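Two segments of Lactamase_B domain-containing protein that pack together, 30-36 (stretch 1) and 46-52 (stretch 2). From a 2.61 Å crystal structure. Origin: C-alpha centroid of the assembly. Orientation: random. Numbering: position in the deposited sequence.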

# COMPACT_ATOMS: atom_id res chain seq x y z
N VAL B 30 3.69 -18.30 4.47
CA VAL B 30 2.94 -18.07 3.24
C VAL B 30 3.59 -16.95 2.43
O VAL B 30 3.97 -15.89 2.97
CB VAL B 30 1.46 -17.76 3.58
CG1 VAL B 30 0.68 -17.46 2.32
CG2 VAL B 30 0.85 -18.93 4.32
N VAL B 31 3.70 -17.17 1.14
CA VAL B 31 4.35 -16.26 0.21
C VAL B 31 3.28 -15.68 -0.71
O VAL B 31 2.59 -16.44 -1.41
CB VAL B 31 5.45 -16.97 -0.60
CG1 VAL B 31 5.90 -16.11 -1.74
CG2 VAL B 31 6.61 -17.31 0.30
N PRO B 32 3.11 -14.37 -0.75
CA PRO B 32 2.21 -13.76 -1.73
C PRO B 32 2.89 -13.52 -3.08
O PRO B 32 4.12 -13.41 -3.19
CB PRO B 32 1.81 -12.43 -1.07
CG PRO B 32 3.05 -12.06 -0.28
CD PRO B 32 3.68 -13.37 0.18
N SER B 33 2.06 -13.43 -4.12
CA SER B 33 2.47 -12.98 -5.44
C SER B 33 1.47 -11.92 -5.91
O SER B 33 0.26 -12.16 -5.90
CB SER B 33 2.55 -14.14 -6.43
OG SER B 33 3.56 -13.86 -7.39
N HIS B 34 1.99 -10.75 -6.26
CA HIS B 34 1.14 -9.63 -6.64
C HIS B 34 1.14 -9.45 -8.15
O HIS B 34 2.17 -9.60 -8.82
CB HIS B 34 1.61 -8.34 -5.95
CG HIS B 34 1.66 -8.45 -4.46
ND1 HIS B 34 0.58 -8.88 -3.72
CD2 HIS B 34 2.64 -8.19 -3.58
CE1 HIS B 34 0.90 -8.88 -2.44
NE2 HIS B 34 2.15 -8.47 -2.32
N GLY B 35 -0.06 -9.18 -8.69
CA GLY B 35 -0.21 -8.63 -10.03
C GLY B 35 -1.12 -7.42 -9.96
O GLY B 35 -1.60 -7.04 -8.90
N LEU B 36 -1.36 -6.83 -11.13
CA LEU B 36 -2.30 -5.71 -11.26
C LEU B 36 -3.49 -6.11 -12.11
O LEU B 36 -3.39 -6.92 -13.04
CB LEU B 36 -1.66 -4.50 -11.92
CG LEU B 36 -0.63 -3.68 -11.18
CD1 LEU B 36 -0.35 -2.38 -11.98
CD2 LEU B 36 -1.14 -3.38 -9.79
N LEU B 46 -4.78 -7.23 -17.55
CA LEU B 46 -4.23 -8.14 -16.57
C LEU B 46 -2.71 -8.03 -16.66
O LEU B 46 -2.14 -8.20 -17.73
CB LEU B 46 -4.68 -9.57 -16.88
CG LEU B 46 -4.83 -10.48 -15.70
CD1 LEU B 46 -5.51 -9.69 -14.60
CD2 LEU B 46 -5.67 -11.62 -16.17
N ILE B 47 -2.09 -7.61 -15.58
CA ILE B 47 -0.64 -7.62 -15.48
C ILE B 47 -0.29 -8.75 -14.51
O ILE B 47 -0.50 -8.62 -13.30
CB ILE B 47 -0.07 -6.27 -15.03
CG1 ILE B 47 -0.59 -5.15 -15.94
CG2 ILE B 47 1.46 -6.30 -15.05
CD1 ILE B 47 -0.28 -5.35 -17.35
N ASP B 48 0.26 -9.83 -15.07
CA ASP B 48 0.50 -11.09 -14.38
C ASP B 48 -0.76 -11.93 -14.25
O ASP B 48 -1.87 -11.40 -14.09
CB ASP B 48 1.08 -10.87 -12.98
CG ASP B 48 2.55 -10.59 -13.02
OD1 ASP B 48 3.12 -10.34 -11.94
OD2 ASP B 48 3.13 -10.61 -14.14
N THR B 49 -0.58 -13.25 -14.35
CA THR B 49 -1.62 -14.20 -14.05
C THR B 49 -1.56 -14.50 -12.56
O THR B 49 -0.64 -14.09 -11.86
CB THR B 49 -1.41 -15.47 -14.87
OG1 THR B 49 -0.12 -16.02 -14.55
CG2 THR B 49 -1.49 -15.18 -16.37
N GLY B 50 -2.52 -15.27 -12.07
CA GLY B 50 -2.37 -15.80 -10.74
C GLY B 50 -1.15 -16.70 -10.65
O GLY B 50 -0.48 -17.03 -11.62
N TRP B 51 -0.86 -17.11 -9.43
CA TRP B 51 0.24 -18.02 -9.19
C TRP B 51 -0.25 -19.43 -9.49
O TRP B 51 -0.41 -20.28 -8.61
CB TRP B 51 0.70 -17.85 -7.75
CG TRP B 51 2.00 -18.36 -7.50
CD1 TRP B 51 2.73 -19.12 -8.34
CD2 TRP B 51 2.77 -18.17 -6.32
NE1 TRP B 51 3.93 -19.43 -7.76
CE2 TRP B 51 3.98 -18.85 -6.52
CE3 TRP B 51 2.56 -17.49 -5.12
CZ2 TRP B 51 4.98 -18.89 -5.56
CZ3 TRP B 51 3.55 -17.52 -4.16
CH2 TRP B 51 4.75 -18.22 -4.38
N GLY B 52 -0.55 -19.66 -10.75
CA GLY B 52 -1.04 -20.94 -11.22
C GLY B 52 -2.51 -20.86 -11.62
O GLY B 52 -3.18 -19.84 -11.50

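The backbone hydrogen bonds that join these two stretches are gathered at one end. Residues 30-36 form a strand throughout, whereas the partner is strand only at Leu46 and Ile47 before it becomes loop; the two run antiparallel. Leu36 and Ile47 face each other as a hydrogen-bonded antiparallel pair, their CA atoms 4.9 Å apart. Leu36 N donates to Ile47 O at 2.9 Å, and Ile47 N donates to Leu36 O, also at 2.9 Å, the second bond being the straighter (166° against 151° at the hydrogen). Each residue thus spends both its backbone N-H and its carbonyl on the other, closing a small ring of paired amides.

Beyond this pair the backbones diverge: the CA atoms of Gly35 and Asp48 are still 5.0 Å apart, but those of Ser33 and Trp51 are separated by 6.7 Å. Next to the bridge, where the backbones are still close, glycine suits the space. Gly35 CA lies 3.3 Å from Ile47 O and 3.9 Å from Asp48 CB, and a CB on Gly35 would point toward the other stretch, clashing with both of those atoms. The CA-to-CB bond of Asp48 points toward stretch 1, but its OD1, 3.3 Å from His34 O, makes no hydrogen bond there, since both atoms are acceptors. Its OD2 is hydrogen-bonded elsewhere in the structure.

Side-chain packing, apolar between Leu36 and Ile47 and between Val31 and Trp51, and contacts with backbone carbonyls supply the rest. Leu36 and Ile47 project to the same face of the sheet, and their CB atoms meet at 3.9 Å; aliphatic side chains suit this buried place, covering one another beside the paired amides. The end of the Ile47 side chain leads away from stretch 1. The CA-to-CB bond of Leu46 points away, yet the end of the side chain comes nearer, bringing CD1 of Leu46 to 3.8 Å from Leu36 O.

Where the backbones have separated, Trp51 bridges the gap with a large side chain. With chi1 in the t well, its indole reaches along stretch 1 and has more area covered by the other stretch than any other residue here. Val31 O approaches the ring edge, near its plane, 3.1 Å from Trp51 CZ3, while Val31 CG1 packs against Trp51 CH2 at 3.6 Å. Ser33 CB sits obliquely to the ring, 3.6 Å from Trp51 CE3. Serine is small enough to fit beside the indole, and its OG is satisfied elsewhere in the structure. Between these two residues, Pro32 points away, as does His34 after Ser33, following the alternation of a strand. Altogether the contact buries 350 Å², summed over both sides.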